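Local coordinates for putative amino acid binding protein (Streptococcus mutans, PDB 4C0R) that binds oxidized glutathione and probably delivers glutathione to the cystine ABC importer TcyBC for uptake, at residues Tyr82-Pro96 with Lys180-Phe194. Numbering follows the deposited sequence.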
loop_
_atom_site.group_PDB
_atom_site.type_symbol
_atom_site.label_atom_id
_atom_site.label_comp_id
_atom_site.label_asym_id
_atom_site.label_seq_id
_atom_site.Cartn_x
_atom_site.Cartn_y
_atom_site.Cartn_z
ATOM N N TYR A 82 2.142 14.743 -0.768
ATOM C CA TYR A 82 1.067 13.779 -0.473
ATOM C C TYR A 82 -0.310 14.345 -0.882
ATOM O O TYR A 82 -0.639 15.523 -0.640
ATOM C CB TYR A 82 1.064 13.433 0.989
ATOM C CG TYR A 82 1.990 12.328 1.329
ATOM C CD1 TYR A 82 3.352 12.509 1.449
ATOM C CD2 TYR A 82 1.479 11.051 1.571
ATOM C CE1 TYR A 82 4.204 11.469 1.749
ATOM C CE2 TYR A 82 2.320 9.995 1.854
ATOM C CZ TYR A 82 3.677 10.212 1.966
ATOM O OH TYR A 82 4.471 9.143 2.280
ATOM N N SER A 83 -1.148 13.517 -1.462
ATOM C CA SER A 83 -2.544 13.865 -1.615
ATOM C C SER A 83 -3.277 13.745 -0.271
ATOM O O SER A 83 -2.704 13.312 0.724
ATOM C CB SER A 83 -3.218 12.917 -2.600
ATOM O OG SER A 83 -3.343 11.627 -2.057
ATOM N N ASN A 84 -4.554 14.104 -0.279
ATOM C CA ASN A 84 -5.409 13.734 0.817
ATOM C C ASN A 84 -5.537 12.212 0.788
ATOM O O ASN A 84 -5.290 11.551 -0.237
ATOM C CB ASN A 84 -6.733 14.444 0.675
ATOM C CG ASN A 84 -6.578 15.951 0.930
ATOM O OD1 ASN A 84 -5.687 16.382 1.692
ATOM N ND2 ASN A 84 -7.392 16.727 0.271
ATOM N N PRO A 85 -5.836 11.640 1.942
ATOM C CA PRO A 85 -5.834 10.185 2.005
ATOM C C PRO A 85 -6.963 9.607 1.160
ATOM O O PRO A 85 -8.016 10.247 0.987
ATOM C CB PRO A 85 -6.068 9.888 3.506
ATOM C CG PRO A 85 -6.744 11.085 3.991
ATOM C CD PRO A 85 -6.214 12.268 3.220
ATOM N N THR A 86 -6.726 8.406 0.649
ATOM C CA THR A 86 -7.737 7.728 -0.164
ATOM C C THR A 86 -8.344 6.474 0.473
ATOM O O THR A 86 -9.418 6.014 0.070
ATOM C CB THR A 86 -7.151 7.351 -1.514
ATOM O OG1 THR A 86 -6.144 6.376 -1.295
ATOM C CG2 THR A 86 -6.619 8.570 -2.250
ATOM N N ALA A 87 -7.732 5.920 1.498
ATOM C CA ALA A 87 -8.249 4.732 2.151
ATOM C C ALA A 87 -7.565 4.590 3.488
ATOM O O ALA A 87 -6.508 5.178 3.718
ATOM C CB ALA A 87 -7.966 3.478 1.309
ATOM N N SER A 88 -8.189 3.825 4.370
ATOM C CA SER A 88 -7.675 3.454 5.665
ATOM C C SER A 88 -7.470 1.953 5.706
ATOM O O SER A 88 -8.404 1.177 5.441
ATOM C CB SER A 88 -8.621 3.953 6.770
ATOM O OG SER A 88 -8.003 3.751 8.040
ATOM N N ASN A 89 -6.273 1.506 6.061
ATOM C CA ASN A 89 -5.873 0.135 5.857
ATOM C C ASN A 89 -4.939 -0.326 6.959
ATOM O O ASN A 89 -3.703 -0.215 6.865
ATOM C CB ASN A 89 -5.182 0.057 4.522
ATOM C CG ASN A 89 -5.018 -1.332 3.990
ATOM O OD1 ASN A 89 -5.454 -2.299 4.600
ATOM N ND2 ASN A 89 -4.417 -1.436 2.809
ATOM N N PRO A 90 -5.507 -0.851 8.073
ATOM C CA PRO A 90 -4.655 -1.135 9.201
ATOM C C PRO A 90 -3.834 -2.393 9.043
ATOM O O PRO A 90 -4.093 -3.221 8.185
ATOM C CB PRO A 90 -5.658 -1.288 10.359
ATOM C CG PRO A 90 -6.834 -1.823 9.752
ATOM C CD PRO A 90 -6.916 -1.163 8.349
ATOM N N LEU A 91 -2.796 -2.522 9.874
ATOM C CA LEU A 91 -1.918 -3.650 9.762
ATOM C C LEU A 91 -2.438 -4.877 10.454
ATOM O O LEU A 91 -3.132 -4.810 11.493
ATOM C CB LEU A 91 -0.530 -3.357 10.350
ATOM C CG LEU A 91 0.271 -2.355 9.578
ATOM C CD1 LEU A 91 1.555 -2.075 10.372
ATOM C CD2 LEU A 91 0.588 -2.900 8.219
ATOM N N VAL A 92 -2.036 -6.005 9.907
ATOM C CA VAL A 92 -2.249 -7.319 10.531
ATOM C C VAL A 92 -0.959 -8.168 10.506
ATOM O O VAL A 92 -0.031 -7.933 9.740
ATOM C CB VAL A 92 -3.361 -8.138 9.875
ATOM C CG1 VAL A 92 -4.644 -7.442 10.003
ATOM C CG2 VAL A 92 -3.024 -8.450 8.373
ATOM N N LEU A 93 -0.932 -9.148 11.399
ATOM C CA LEU A 93 0.029 -10.175 11.454
ATOM C C LEU A 93 -0.611 -11.398 10.801
ATOM O O LEU A 93 -1.672 -11.840 11.215
ATOM C CB LEU A 93 0.275 -10.435 12.949
ATOM C CG LEU A 93 1.310 -11.326 13.536
ATOM C CD1 LEU A 93 2.671 -11.178 12.877
ATOM C CD2 LEU A 93 1.378 -10.980 15.027
ATOM N N VAL A 94 0.012 -11.928 9.767
ATOM C CA VAL A 94 -0.423 -13.119 9.091
ATOM C C VAL A 94 0.421 -14.290 9.612
ATOM O O VAL A 94 1.637 -14.259 9.532
ATOM C CB VAL A 94 -0.189 -13.028 7.578
ATOM C CG1 VAL A 94 -0.669 -14.286 6.880
ATOM C CG2 VAL A 94 -0.886 -11.769 7.020
ATOM N N VAL A 95 -0.254 -15.291 10.147
ATOM C CA VAL A 95 0.379 -16.459 10.743
ATOM C C VAL A 95 -0.479 -17.671 10.459
ATOM O O VAL A 95 -1.665 -17.553 10.145
ATOM C CB VAL A 95 0.496 -16.342 12.303
ATOM C CG1 VAL A 95 1.439 -15.177 12.717
ATOM C CG2 VAL A 95 -0.881 -16.207 12.923
ATOM N N PRO A 96 0.128 -18.861 10.557
ATOM C CA PRO A 96 -0.669 -20.079 10.469
ATOM C C PRO A 96 -1.709 -20.101 11.564
ATOM O O PRO A 96 -1.527 -19.582 12.646
ATOM C CB PRO A 96 0.388 -21.173 10.699
ATOM C CG PRO A 96 1.662 -20.561 10.300
ATOM C CD PRO A 96 1.552 -19.130 10.770
ATOM N N LYS A 180 -4.330 -17.250 9.149
ATOM C CA LYS A 180 -5.251 -16.289 9.716
ATOM C C LYS A 180 -4.556 -14.934 9.839
ATOM O O LYS A 180 -3.339 -14.818 9.668
ATOM C CB LYS A 180 -5.710 -16.746 11.083
ATOM C CG LYS A 180 -4.594 -16.859 12.084
ATOM C CD LYS A 180 -5.132 -17.156 13.459
ATOM C CE LYS A 180 -4.003 -17.205 14.456
ATOM N NZ LYS A 180 -4.516 -17.467 15.840
ATOM N N VAL A 181 -5.352 -13.915 10.129
ATOM C CA VAL A 181 -4.857 -12.597 10.376
ATOM C C VAL A 181 -5.204 -12.156 11.796
ATOM O O VAL A 181 -6.254 -12.504 12.348
ATOM C CB VAL A 181 -5.317 -11.543 9.303
ATOM C CG1 VAL A 181 -5.100 -12.063 7.881
ATOM C CG2 VAL A 181 -6.690 -11.061 9.517
ATOM N N ILE A 182 -4.245 -11.461 12.398
ATOM C CA ILE A 182 -4.359 -10.884 13.713
ATOM C C ILE A 182 -4.218 -9.375 13.585
ATOM O O ILE A 182 -3.191 -8.886 13.113
ATOM C CB ILE A 182 -3.253 -11.426 14.675
ATOM C CG1 ILE A 182 -3.413 -12.947 14.838
ATOM C CG2 ILE A 182 -3.270 -10.685 16.034
ATOM C CD1 ILE A 182 -2.182 -13.580 15.489
ATOM N N ASP A 183 -5.189 -8.619 14.093
ATOM C CA ASP A 183 -5.103 -7.157 14.069
ATOM C C ASP A 183 -4.025 -6.658 14.989
ATOM O O ASP A 183 -3.892 -7.120 16.129
ATOM C CB ASP A 183 -6.441 -6.485 14.483
ATOM C CG ASP A 183 -7.550 -6.785 13.541
ATOM O OD1 ASP A 183 -7.394 -6.704 12.302
ATOM O OD2 ASP A 183 -8.636 -7.122 14.050
ATOM N N LEU A 184 -3.269 -5.680 14.505
ATOM C CA LEU A 184 -2.187 -5.041 15.227
ATOM C C LEU A 184 -2.542 -3.612 15.615
ATOM O O LEU A 184 -3.372 -2.987 15.006
ATOM C CB LEU A 184 -0.912 -4.974 14.360
ATOM C CG LEU A 184 -0.288 -6.330 14.070
ATOM C CD1 LEU A 184 0.853 -6.174 13.083
ATOM C CD2 LEU A 184 0.220 -6.989 15.339
ATOM N N PRO A 185 -1.868 -3.103 16.633
ATOM C CA PRO A 185 -2.066 -1.682 16.975
ATOM C C PRO A 185 -1.702 -0.751 15.820
ATOM O O PRO A 185 -0.871 -1.108 14.985
ATOM C CB PRO A 185 -1.145 -1.484 18.185
ATOM C CG PRO A 185 -0.864 -2.854 18.706
ATOM C CD PRO A 185 -0.931 -3.787 17.539
ATOM N N SER A 186 -2.334 0.423 15.737
ATOM C CA SER A 186 -1.937 1.445 14.741
ATOM C C SER A 186 -1.374 2.653 15.487
ATOM O O SER A 186 -2.090 3.222 16.328
ATOM C CB SER A 186 -3.157 1.944 13.912
ATOM O OG SER A 186 -3.668 0.983 12.967
ATOM N N ASP A 187 -0.143 3.082 15.172
ATOM C CA ASP A 187 0.458 4.246 15.861
ATOM C C ASP A 187 -0.231 5.559 15.479
ATOM O O ASP A 187 -0.236 6.530 16.249
ATOM C CB ASP A 187 1.976 4.399 15.559
ATOM C CG ASP A 187 2.790 3.191 15.955
ATOM O OD1 ASP A 187 2.251 2.252 16.611
ATOM O OD2 ASP A 187 3.995 3.180 15.583
ATOM N N GLN A 188 -0.776 5.583 14.266
ATOM C CA GLN A 188 -1.469 6.737 13.717
ATOM C C GLN A 188 -2.543 6.165 12.805
ATOM O O GLN A 188 -2.504 4.969 12.517
ATOM C CB GLN A 188 -0.507 7.578 12.875
ATOM N N LYS A 189 -3.479 6.985 12.348
ATOM C CA LYS A 189 -4.467 6.450 11.403
ATOM C C LYS A 189 -3.726 5.880 10.188
ATOM O O LYS A 189 -2.848 6.546 9.598
ATOM C CB LYS A 189 -5.446 7.526 10.953
ATOM C CG LYS A 189 -6.253 8.065 12.113
ATOM C CD LYS A 189 -7.263 9.090 11.683
ATOM C CE LYS A 189 -7.996 9.632 12.919
ATOM N NZ LYS A 189 -9.127 10.476 12.450
ATOM N N PRO A 190 -4.105 4.667 9.774
ATOM C CA PRO A 190 -3.311 3.919 8.781
ATOM C C PRO A 190 -3.720 4.252 7.338
ATOM O O PRO A 190 -4.136 3.384 6.587
ATOM C CB PRO A 190 -3.648 2.462 9.118
ATOM C CG PRO A 190 -5.016 2.544 9.665
ATOM C CD PRO A 190 -5.099 3.813 10.430
ATOM N N TYR A 191 -3.595 5.508 6.985
ATOM C CA TYR A 191 -4.074 5.970 5.721
ATOM C C TYR A 191 -3.107 5.636 4.595
ATOM O O TYR A 191 -1.895 5.469 4.817
ATOM C CB TYR A 191 -4.333 7.462 5.766
ATOM C CG TYR A 191 -5.518 7.935 6.614
ATOM C CD1 TYR A 191 -6.529 7.098 6.930
ATOM C CD2 TYR A 191 -5.615 9.260 6.995
ATOM C CE1 TYR A 191 -7.645 7.559 7.674
ATOM C CE2 TYR A 191 -6.714 9.726 7.670
ATOM C CZ TYR A 191 -7.722 8.867 7.985
ATOM O OH TYR A 191 -8.851 9.340 8.686
ATOM N N VAL A 192 -3.627 5.586 3.382
ATOM C CA VAL A 192 -2.757 5.474 2.228
ATOM C C VAL A 192 -3.126 6.594 1.250
ATOM O O VAL A 192 -4.231 7.208 1.362
ATOM C CB VAL A 192 -2.795 4.157 1.621
ATOM C CG1 VAL A 192 -2.139 3.084 2.590
ATOM C CG2 VAL A 192 -4.198 3.835 1.223
ATOM N N TYR A 193 -2.213 6.908 0.337
ATOM C CA TYR A 193 -2.235 8.186 -0.371
ATOM C C TYR A 193 -1.636 8.067 -1.743
ATOM O O TYR A 193 -0.848 7.126 -1.959
ATOM C CB TYR A 193 -1.246 9.135 0.334
ATOM C CG TYR A 193 -1.544 9.440 1.774
ATOM C CD1 TYR A 193 -1.122 8.603 2.815
ATOM C CD2 TYR A 193 -2.257 10.565 2.087
ATOM C CE1 TYR A 193 -1.408 8.909 4.155
ATOM C CE2 TYR A 193 -2.584 10.864 3.407
ATOM C CZ TYR A 193 -2.133 10.070 4.431
ATOM O OH TYR A 193 -2.448 10.406 5.735
ATOM N N PHE A 194 -1.902 9.027 -2.599
ATOM C CA PHE A 194 -1.058 9.279 -3.764
ATOM C C PHE A 194 0.100 10.140 -3.317
ATOM O O PHE A 194 -0.059 10.996 -2.440
ATOM C CB PHE A 194 -1.806 10.045 -4.837
ATOM C CG PHE A 194 -2.932 9.259 -5.469
ATOM C CD1 PHE A 194 -2.661 8.172 -6.289
ATOM C CD2 PHE A 194 -4.258 9.607 -5.243
ATOM C CE1 PHE A 194 -3.692 7.455 -6.879
ATOM C CE2 PHE A 194 -5.296 8.881 -5.856
ATOM C CZ PHE A 194 -4.998 7.831 -6.663
HETATM O O HOH W 1 -5.930 -4.376 11.829
HETATM O O HOH W 2 -2.089 -0.593 11.919
#
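Leu93 and Ile182 form a hydrogen-bonded antiparallel pair. Leu93 N donates to Ile182 O at 2.8 Å, and Ile182 N donates back to Leu93 O. Val95 and Lys180 pair likewise. Leu184 N adds a bond to Leu91 O, which also accepts from a water shared with Asp183 OD1; that carboxylate makes a salt bridge with Lys164. More backbone bonds run from Asn89 N to Pro190 O, from Val192 N to Ala87 O and from Thr86 N to Val192 O. Ser83 grips Phe194 twice: its N donates to Phe194 O at 2.9 Å, and its OG accepts from Phe194 N at 3.0 Å and in turn donates to Asn84 O.

Strand 81-96, interrupted at Asn89 and Pro90, pairs with two shorter ones, 179-183 and 191-196. The layout fits a hinge crossing between the two lobes of a family 3 solute-binding protein. The Val192 side chain lies about 5 Å from the bound oxidized glutathione.

Ring contacts lie at the Tyr82-Pro85 end. The Tyr82 ring edge meets the face of Tyr193 in a T-shaped stack, planes at 85°, with CD2 3.4 Å from Tyr193 CG. Pro85 lies alongside Tyr191 and Tyr193, with CB 3.6 Å from both Tyr191 CD2 and Tyr193 CE2.

Aliphatic contacts line the other end. Lys180, extended beyond CG, lays CE 3.6 Å from Val95 CG2. Leu184 CD2 reaches Leu93 CD2 at 4.2 Å, beside Ile161.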